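Local coordinates for proteasome assembly chaperone family protein (Thermoplasma acidophilum, PDB 3GAA) that is of unknown function but may act as a chaperone in proteasome assembly, at residues A[183-188]-A[203-208]; A[192-197]-A[225-230]; A[198-203]-A[217-222]. All coordinates share one frame; numbering follows the deposited sequence.

Overall arrangement
The three contacts follow helix 196-210 from its start to its far turns. In interaction 2 the loop leading into it meets helix 219-243; interaction 3, about 11 Å away between centres, joins the two helices nearer the loop between them and is nested inside the chain loop that interaction 2 closes. Interaction 1 lies about 12 Å from interaction 3 and about 18 Å from interaction 2, and packs the same helix on strand 181-190. Ile-203 belongs to both 203-208 and 198-203, and Thr-187 of interaction 1 packs against Ile-202 and Ala-198 of interaction 3. Burial rises inward: interaction 2 is at the surface, interactions 1 and 3 are buried.

Interaction 1: residues A[183-188]-A[203-208]; sequences LSFITP and IEAINK
Leu-183 and Ala-205 lie over opposite faces of the Phe-185 ring, one from its own strand and the other from the helix. Leu-183 CD2 sits 4.1 Å above the ring plane, offset toward the rim, and the same side chain also touches Tyr-210, further along the helix. Phe-185 carries the contact. Its CB points to the helix, and the first torsion (chi1 -67°) then swings the ring to the side of the backbone N, with CG anti to the carbonyl carbon, where one face meets Ala-205. Ala-205 CB comes down over the middle of the ring, 3.8 Å from the centroid and 10° off the normal, a CH-pi contact. Ile-206 meets the ring less squarely: its CG1 is 4.3 Å from Phe-185 CD2. This is helix-on-sheet packing in an alpha/beta fold, with strand 181-190 leading through a loop into helix 196-210, which then runs back over the strand it follows. Val-123, Ile-156 and the ring of Phe-151, inclined at about 45°, also touch the Phe-185 ring. An alanine here would remove the ring, and the methyl of Ala-205 would probably be left facing a gap between helix and sheet. Two residues further along the strand, Thr-187 meets earlier turns of the helix at Ala-198, Ser-201 and Ile-202, while its OG1 is hydrogen-bonded to Pro-138 O.

Interaction 2: residues A[192-197]-A[225-230]; sequences DIPDPG and ALDEQI
The loop that links strand 181-190 to helix 196-210 leans on helix 219-243, in a region predicted to be coiled coil, through Pro-194 set against Asp-227 and Glu-228. The Asp-227 side chain crosses the proline at about a right angle. Its CG is anti to the backbone N (chi1 -168°), which carries the carboxylate out to the loop and places OD1 3.3 Å from Pro-194 CB and 3.5 Å from Pro-194 CG. These are van der Waals contacts of an oxygen with ring carbons, and no hydrogen bond joins the two segments. Glu-228 leaves the helix at a slant to the proline; a bend at chi2 (-32°) brings its end back, with OE1 3.9 Å from Pro-194 CG. Pro-194 and Glu-228 are exposed; Asp-227, only partly so, also touches Pro-38 and Leu-42. CB of Asp-195 points away from 225-230, and its OD2 forms a salt bridge with Arg-137 and accepts a hydrogen bond from Ser-190 N. The result is a surface contact between a strand-to-helix loop and a long C-terminal helix, made by a proline of the loop that leads to helix 196-210 in this alpha/beta fold.

Interaction 3: residues A[198-203]-A[217-222]; sequences AVLSII and DLLEEQ
Ile-203 N donates a 3.0 Å hydrogen bond to Val-199 O, one of the bonds that wind the helix turn of Val-199, Leu-200 and Ile-203, whose CB atoms point to segment 217-222. Leu-219 stands in the first turn of helix 219-243 and supplies nearly half of the buried surface. Its two methyls divide the work. CD2 lies 3.7 Å from Leu-200 CB, near the root of that side chain, and 4.1 Å from Leu-200 CA, close to the backbone of the first helix. CD1 faces the branches instead, 4.1 Å from Leu-200 CD1 and 4.5 Å from Ile-203 CG1, the last a loose contact. The two leucines slant across each other. Leu-200 has its CG anti to the backbone N (chi1 171°), and the branch beyond it carries CD1 alongside the tip of Leu-219. Val-199 borders the pair more distantly. All the contacts across the two segments are apolar, with no hydrogen bond between them. Leu-218 is at the N-cap position of the second helix, and its backbone O accepts a 3.0 Å hydrogen bond from Gln-222 N. Helix 39-51 borders the same cluster, Tyr-46 touching Leu-219 and Ile-47 touching Ile-203, while Met-125 of strand 121-130 meets Ile-203 on the sheet side. Leu-200, nearer the surface, also touches Thr-216 in the connecting loop. Here two consecutive helices, joined by a short loop, are packed together by leucine and isoleucine side chains: the start of the C-terminal helix rests on helices 196-210 and 39-51, the former lying on the sheet of this alpha/beta fold.

Interaction 1: residues A[183-188]-A[203-208]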
loop_
_atom_site.group_PDB
_atom_site.type_symbol
_atom_site.label_atom_id
_atom_site.label_comp_id
_atom_site.label_asym_id
_atom_site.label_seq_id
_atom_site.Cartn_x
_atom_site.Cartn_y
_atom_site.Cartn_z
ATOM N N LEU A 183 -16.614 -29.732 15.683
ATOM C CA LEU A 183 -16.926 -30.229 16.998
ATOM C C LEU A 183 -15.700 -30.516 17.723
ATOM O O LEU A 183 -14.638 -30.449 17.165
ATOM C CB LEU A 183 -17.842 -31.445 17.030
ATOM C CG LEU A 183 -17.551 -32.670 16.223
ATOM C CD1 LEU A 183 -17.833 -32.333 14.740
ATOM C CD2 LEU A 183 -16.145 -33.081 16.495
ATOM N N SER A 184 -15.865 -30.775 19.003
ATOM C CA SER A 184 -14.796 -31.205 19.843
ATOM C C SER A 184 -15.203 -32.482 20.619
ATOM O O SER A 184 -16.351 -32.620 20.984
ATOM C CB SER A 184 -14.420 -30.073 20.785
ATOM O OG SER A 184 -13.759 -30.638 21.897
ATOM N N PHE A 185 -14.279 -33.426 20.817
ATOM C CA PHE A 185 -14.512 -34.508 21.762
ATOM C C PHE A 185 -13.579 -34.303 22.970
ATOM O O PHE A 185 -12.396 -33.944 22.815
ATOM C CB PHE A 185 -14.217 -35.852 21.113
ATOM C CG PHE A 185 -15.166 -36.239 20.006
ATOM C CD1 PHE A 185 -16.518 -36.358 20.235
ATOM C CD2 PHE A 185 -14.700 -36.538 18.774
ATOM C CE1 PHE A 185 -17.365 -36.732 19.277
ATOM C CE2 PHE A 185 -15.575 -36.918 17.771
ATOM C CZ PHE A 185 -16.900 -36.998 18.031
ATOM N N ILE A 186 -14.128 -34.493 24.167
ATOM C CA ILE A 186 -13.360 -34.430 25.391
ATOM C C ILE A 186 -13.520 -35.711 26.217
ATOM O O ILE A 186 -14.602 -36.321 26.327
ATOM C CB ILE A 186 -13.739 -33.234 26.269
ATOM C CG1 ILE A 186 -13.764 -31.928 25.452
ATOM C CG2 ILE A 186 -12.716 -33.090 27.358
ATOM C CD1 ILE A 186 -15.157 -31.567 24.865
ATOM N N THR A 187 -12.412 -36.140 26.797
ATOM C CA THR A 187 -12.440 -37.364 27.563
ATOM C C THR A 187 -11.707 -37.146 28.889
ATOM O O THR A 187 -10.718 -36.509 28.908
ATOM C CB THR A 187 -11.865 -38.508 26.727
ATOM O OG1 THR A 187 -12.363 -39.738 27.244
ATOM C CG2 THR A 187 -10.339 -38.520 26.757
ATOM N N PRO A 188 -12.236 -37.643 30.005
ATOM C CA PRO A 188 -11.499 -37.468 31.244
ATOM C C PRO A 188 -10.171 -38.193 31.176
ATOM O O PRO A 188 -10.098 -39.316 30.696
ATOM C CB PRO A 188 -12.389 -38.130 32.294
ATOM C CG PRO A 188 -13.642 -38.542 31.619
ATOM C CD PRO A 188 -13.390 -38.550 30.167
ATOM N N ILE A 203 -10.179 -41.867 20.018
ATOM C CA ILE A 203 -10.039 -42.539 18.710
ATOM C C ILE A 203 -11.317 -43.316 18.345
ATOM O O ILE A 203 -11.684 -43.463 17.179
ATOM C CB ILE A 203 -8.783 -43.504 18.600
ATOM C CG1 ILE A 203 -7.458 -42.745 18.574
ATOM C CG2 ILE A 203 -8.830 -44.255 17.326
ATOM C CD1 ILE A 203 -7.518 -41.536 17.758
ATOM N N GLU A 204 -11.994 -43.832 19.341
ATOM C CA GLU A 204 -13.194 -44.560 19.059
ATOM C C GLU A 204 -14.308 -43.599 18.731
ATOM O O GLU A 204 -15.143 -43.899 17.880
ATOM C CB GLU A 204 -13.583 -45.369 20.269
ATOM C CG GLU A 204 -12.718 -46.568 20.510
ATOM C CD GLU A 204 -13.354 -47.602 21.478
ATOM O OE1 GLU A 204 -14.578 -47.486 21.825
ATOM O OE2 GLU A 204 -12.613 -48.558 21.864
ATOM N N ALA A 205 -14.348 -42.470 19.451
ATOM C CA ALA A 205 -15.256 -41.337 19.122
ATOM C C ALA A 205 -15.095 -40.986 17.635
ATOM O O ALA A 205 -16.038 -41.036 16.853
ATOM C CB ALA A 205 -14.953 -40.127 19.988
ATOM N N ILE A 206 -13.872 -40.710 17.232
ATOM C CA ILE A 206 -13.660 -40.367 15.862
ATOM C C ILE A 206 -14.137 -41.447 14.889
ATOM O O ILE A 206 -14.716 -41.108 13.868
ATOM C CB ILE A 206 -12.239 -40.043 15.618
ATOM C CG1 ILE A 206 -11.920 -38.720 16.292
ATOM C CG2 ILE A 206 -11.963 -39.958 14.137
ATOM C CD1 ILE A 206 -10.465 -38.509 16.263
ATOM N N ASN A 207 -13.906 -42.723 15.198
ATOM C CA ASN A 207 -14.298 -43.809 14.289
ATOM C C ASN A 207 -15.814 -43.925 14.195
ATOM O O ASN A 207 -16.339 -44.217 13.139
ATOM C CB ASN A 207 -13.675 -45.178 14.685
ATOM C CG ASN A 207 -12.196 -45.304 14.299
ATOM O OD1 ASN A 207 -11.701 -44.739 13.318
ATOM N ND2 ASN A 207 -11.489 -46.061 15.085
ATOM N N LYS A 208 -16.494 -43.702 15.303
ATOM C CA LYS A 208 -17.934 -43.671 15.314
ATOM C C LYS A 208 -18.491 -42.454 14.578
ATOM O O LYS A 208 -19.515 -42.540 13.954
ATOM C CB LYS A 208 -18.438 -43.617 16.740
ATOM C CG LYS A 208 -19.934 -43.838 16.887
ATOM C CD LYS A 208 -20.269 -45.320 16.874
ATOM C CE LYS A 208 -21.775 -45.653 16.917
ATOM N NZ LYS A 208 -21.946 -47.190 17.096
#

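Interaction 2: residues A[192-197]-A[225-230]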
loop_
_atom_site.group_PDB
_atom_site.type_symbol
_atom_site.label_atom_id
_atom_site.label_comp_id
_atom_site.label_asym_id
_atom_site.label_seq_id
_atom_site.Cartn_x
_atom_site.Cartn_y
_atom_site.Cartn_z
ATOM N N ASP A 192 -1.854 -37.487 37.201
ATOM C CA ASP A 192 -0.540 -37.994 37.661
ATOM C C ASP A 192 0.017 -39.090 36.733
ATOM O O ASP A 192 1.080 -38.909 36.158
ATOM C CB ASP A 192 -0.576 -38.489 39.134
ATOM C CG ASP A 192 -0.643 -37.315 40.172
ATOM O OD1 ASP A 192 0.005 -37.427 41.259
ATOM O OD2 ASP A 192 -1.339 -36.286 39.896
ATOM N N ILE A 193 -0.715 -40.190 36.564
ATOM C CA ILE A 193 -0.186 -41.359 35.849
ATOM C C ILE A 193 -0.577 -41.429 34.356
ATOM O O ILE A 193 -1.623 -40.875 33.968
ATOM C CB ILE A 193 -0.586 -42.665 36.575
ATOM C CG1 ILE A 193 -2.110 -42.879 36.598
ATOM C CG2 ILE A 193 0.018 -42.656 38.017
ATOM C CD1 ILE A 193 -2.821 -42.102 37.717
ATOM N N PRO A 194 0.247 -42.097 33.511
ATOM C CA PRO A 194 -0.020 -42.117 32.049
ATOM C C PRO A 194 -1.352 -42.777 31.717
ATOM O O PRO A 194 -1.722 -43.732 32.373
ATOM C CB PRO A 194 1.136 -42.937 31.486
ATOM C CG PRO A 194 2.179 -42.943 32.578
ATOM C CD PRO A 194 1.431 -42.890 33.854
ATOM N N ASP A 195 -2.068 -42.272 30.719
ATOM C CA ASP A 195 -3.467 -42.658 30.527
ATOM C C ASP A 195 -3.885 -42.930 29.077
ATOM O O ASP A 195 -4.658 -42.182 28.498
ATOM C CB ASP A 195 -4.380 -41.600 31.129
ATOM C CG ASP A 195 -5.782 -42.126 31.364
ATOM O OD1 ASP A 195 -6.000 -43.345 31.102
ATOM O OD2 ASP A 195 -6.670 -41.343 31.803
ATOM N N PRO A 196 -3.414 -44.043 28.509
ATOM C CA PRO A 196 -3.732 -44.466 27.141
ATOM C C PRO A 196 -5.207 -44.699 26.829
ATOM O O PRO A 196 -5.606 -44.528 25.696
ATOM C CB PRO A 196 -2.985 -45.786 26.995
ATOM C CG PRO A 196 -1.984 -45.771 28.041
ATOM C CD PRO A 196 -2.571 -45.030 29.183
ATOM N N GLY A 197 -6.006 -45.076 27.803
ATOM C CA GLY A 197 -7.447 -45.191 27.591
ATOM C C GLY A 197 -8.123 -43.868 27.258
ATOM O O GLY A 197 -9.203 -43.866 26.659
ATOM N N ALA A 225 4.584 -44.872 25.196
ATOM C CA ALA A 225 5.865 -44.414 24.713
ATOM C C ALA A 225 5.783 -42.928 24.423
ATOM O O ALA A 225 6.637 -42.203 24.811
ATOM C CB ALA A 225 6.299 -45.210 23.463
ATOM N N LEU A 226 4.752 -42.474 23.741
ATOM C CA LEU A 226 4.558 -41.044 23.478
ATOM C C LEU A 226 4.383 -40.247 24.746
ATOM O O LEU A 226 4.948 -39.197 24.881
ATOM C CB LEU A 226 3.321 -40.817 22.608
ATOM C CG LEU A 226 3.458 -41.021 21.098
ATOM C CD1 LEU A 226 2.085 -41.193 20.352
ATOM C CD2 LEU A 226 4.260 -39.833 20.593
ATOM N N ASP A 227 3.601 -40.742 25.682
ATOM C CA ASP A 227 3.457 -40.087 26.950
ATOM C C ASP A 227 4.808 -39.714 27.616
ATOM O O ASP A 227 5.019 -38.538 27.940
ATOM C CB ASP A 227 2.612 -40.947 27.872
ATOM C CG ASP A 227 2.165 -40.198 29.119
ATOM O OD1 ASP A 227 2.807 -40.416 30.188
ATOM O OD2 ASP A 227 1.203 -39.380 29.022
ATOM N N GLU A 228 5.723 -40.668 27.805
ATOM C CA GLU A 228 7.010 -40.334 28.415
ATOM C C GLU A 228 7.634 -39.177 27.647
ATOM O O GLU A 228 7.994 -38.148 28.221
ATOM C CB GLU A 228 7.987 -41.517 28.449
ATOM C CG GLU A 228 7.450 -42.872 29.105
ATOM C CD GLU A 228 6.379 -42.724 30.304
ATOM O OE1 GLU A 228 5.147 -43.060 30.094
ATOM O OE2 GLU A 228 6.785 -42.302 31.450
ATOM N N GLN A 229 7.704 -39.310 26.329
ATOM C CA GLN A 229 8.225 -38.225 25.493
ATOM C C GLN A 229 7.552 -36.874 25.718
ATOM O O GLN A 229 8.217 -35.904 26.009
ATOM C CB GLN A 229 8.137 -38.598 24.027
ATOM C CG GLN A 229 8.973 -39.805 23.656
ATOM C CD GLN A 229 9.106 -39.928 22.178
ATOM O OE1 GLN A 229 8.405 -39.232 21.415
ATOM N NE2 GLN A 229 10.019 -40.788 21.742
ATOM N N ILE A 230 6.238 -36.826 25.592
ATOM C CA ILE A 230 5.498 -35.595 25.818
ATOM C C ILE A 230 5.728 -34.986 27.213
ATOM O O ILE A 230 5.788 -33.771 27.368
ATOM C CB ILE A 230 3.981 -35.842 25.664
ATOM C CG1 ILE A 230 3.509 -35.458 24.274
ATOM C CG2 ILE A 230 3.196 -35.029 26.699
ATOM C CD1 ILE A 230 4.293 -36.105 23.143
#

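Interaction 3: residues A[198-203]-A[217-222]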
loop_
_atom_site.group_PDB
_atom_site.type_symbol
_atom_site.label_atom_id
_atom_site.label_comp_id
_atom_site.label_asym_id
_atom_site.label_seq_id
_atom_site.Cartn_x
_atom_site.Cartn_y
_atom_site.Cartn_z
ATOM N N ALA A 198 -7.509 -42.737 27.634
ATOM C CA ALA A 198 -8.026 -41.434 27.233
ATOM C C ALA A 198 -7.919 -41.369 25.697
ATOM O O ALA A 198 -8.908 -41.222 24.977
ATOM C CB ALA A 198 -7.245 -40.320 27.892
ATOM N N VAL A 199 -6.719 -41.566 25.195
ATOM C CA VAL A 199 -6.532 -41.563 23.797
ATOM C C VAL A 199 -7.421 -42.601 23.079
ATOM O O VAL A 199 -8.024 -42.296 22.105
ATOM C CB VAL A 199 -5.049 -41.747 23.465
ATOM C CG1 VAL A 199 -4.852 -41.889 21.912
ATOM C CG2 VAL A 199 -4.297 -40.540 23.994
ATOM N N LEU A 200 -7.510 -43.818 23.587
ATOM C CA LEU A 200 -8.335 -44.828 22.961
ATOM C C LEU A 200 -9.781 -44.387 22.803
ATOM O O LEU A 200 -10.317 -44.508 21.732
ATOM C CB LEU A 200 -8.249 -46.131 23.718
ATOM C CG LEU A 200 -9.250 -47.188 23.242
ATOM C CD1 LEU A 200 -9.081 -47.540 21.725
ATOM C CD2 LEU A 200 -9.086 -48.389 24.135
ATOM N N SER A 201 -10.392 -43.806 23.822
ATOM C CA SER A 201 -11.780 -43.347 23.706
ATOM C C SER A 201 -12.035 -42.294 22.646
ATOM O O SER A 201 -13.121 -42.310 21.974
ATOM C CB SER A 201 -12.197 -42.708 24.978
ATOM O OG SER A 201 -12.035 -43.626 26.014
ATOM N N ILE A 202 -11.083 -41.352 22.555
ATOM C CA ILE A 202 -11.160 -40.277 21.595
ATOM C C ILE A 202 -11.079 -40.888 20.212
ATOM O O ILE A 202 -11.841 -40.490 19.332
ATOM C CB ILE A 202 -10.020 -39.211 21.787
ATOM C CG1 ILE A 202 -10.530 -37.831 22.280
ATOM C CG2 ILE A 202 -9.341 -38.886 20.448
ATOM C CD1 ILE A 202 -11.191 -37.777 23.613
ATOM N N ILE A 203 -10.179 -41.867 20.018
ATOM C CA ILE A 203 -10.039 -42.539 18.710
ATOM C C ILE A 203 -11.317 -43.316 18.345
ATOM O O ILE A 203 -11.684 -43.463 17.179
ATOM C CB ILE A 203 -8.783 -43.504 18.600
ATOM C CG1 ILE A 203 -7.458 -42.745 18.574
ATOM C CG2 ILE A 203 -8.830 -44.255 17.326
ATOM C CD1 ILE A 203 -7.518 -41.536 17.758
ATOM N N ASP A 217 -4.683 -51.272 17.032
ATOM C CA ASP A 217 -3.628 -52.260 17.269
ATOM C C ASP A 217 -2.380 -51.617 17.941
ATOM O O ASP A 217 -1.847 -50.584 17.470
ATOM C CB ASP A 217 -3.255 -52.968 15.972
ATOM C CG ASP A 217 -4.442 -53.735 15.359
ATOM O OD1 ASP A 217 -4.733 -54.912 15.734
ATOM O OD2 ASP A 217 -5.093 -53.138 14.481
ATOM N N LEU A 218 -1.992 -52.223 19.073
ATOM C CA LEU A 218 -0.843 -51.835 19.936
ATOM C C LEU A 218 -0.897 -50.395 20.404
ATOM O O LEU A 218 0.108 -49.762 20.613
ATOM C CB LEU A 218 0.501 -52.159 19.245
ATOM C CG LEU A 218 1.207 -53.510 19.482
ATOM C CD1 LEU A 218 0.291 -54.653 19.764
ATOM C CD2 LEU A 218 2.129 -53.834 18.296
ATOM N N LEU A 219 -2.102 -49.898 20.583
ATOM C CA LEU A 219 -2.318 -48.490 20.893
ATOM C C LEU A 219 -1.814 -48.161 22.284
ATOM O O LEU A 219 -1.315 -47.106 22.530
ATOM C CB LEU A 219 -3.812 -48.161 20.754
ATOM C CG LEU A 219 -4.307 -46.757 21.119
ATOM C CD1 LEU A 219 -5.440 -46.420 20.206
ATOM C CD2 LEU A 219 -4.728 -46.646 22.562
ATOM N N GLU A 220 -1.904 -49.080 23.205
ATOM C CA GLU A 220 -1.526 -48.737 24.553
ATOM C C GLU A 220 -0.020 -48.609 24.621
ATOM O O GLU A 220 0.477 -47.644 25.215
ATOM C CB GLU A 220 -2.066 -49.744 25.549
ATOM C CG GLU A 220 -3.630 -49.744 25.584
ATOM C CD GLU A 220 -4.376 -50.573 24.424
ATOM O OE1 GLU A 220 -3.959 -50.559 23.228
ATOM O OE2 GLU A 220 -5.420 -51.225 24.731
ATOM N N GLU A 221 0.705 -49.533 23.975
ATOM C CA GLU A 221 2.143 -49.473 23.996
ATOM C C GLU A 221 2.608 -48.264 23.247
ATOM O O GLU A 221 3.518 -47.579 23.670
ATOM C CB GLU A 221 2.780 -50.709 23.404
ATOM C CG GLU A 221 2.694 -51.926 24.290
ATOM C CD GLU A 221 3.318 -51.749 25.720
ATOM O OE1 GLU A 221 2.583 -51.977 26.736
ATOM O OE2 GLU A 221 4.527 -51.405 25.828
ATOM N N GLN A 222 1.974 -47.941 22.145
ATOM C CA GLN A 222 2.470 -46.830 21.393
ATOM C C GLN A 222 2.258 -45.559 22.164
ATOM O O GLN A 222 3.047 -44.644 22.110
ATOM C CB GLN A 222 1.795 -46.749 20.036
ATOM C CG GLN A 222 2.176 -45.495 19.287
ATOM C CD GLN A 222 1.707 -45.505 17.859
ATOM O OE1 GLN A 222 1.821 -44.491 17.129
ATOM N NE2 GLN A 222 1.159 -46.644 17.441
#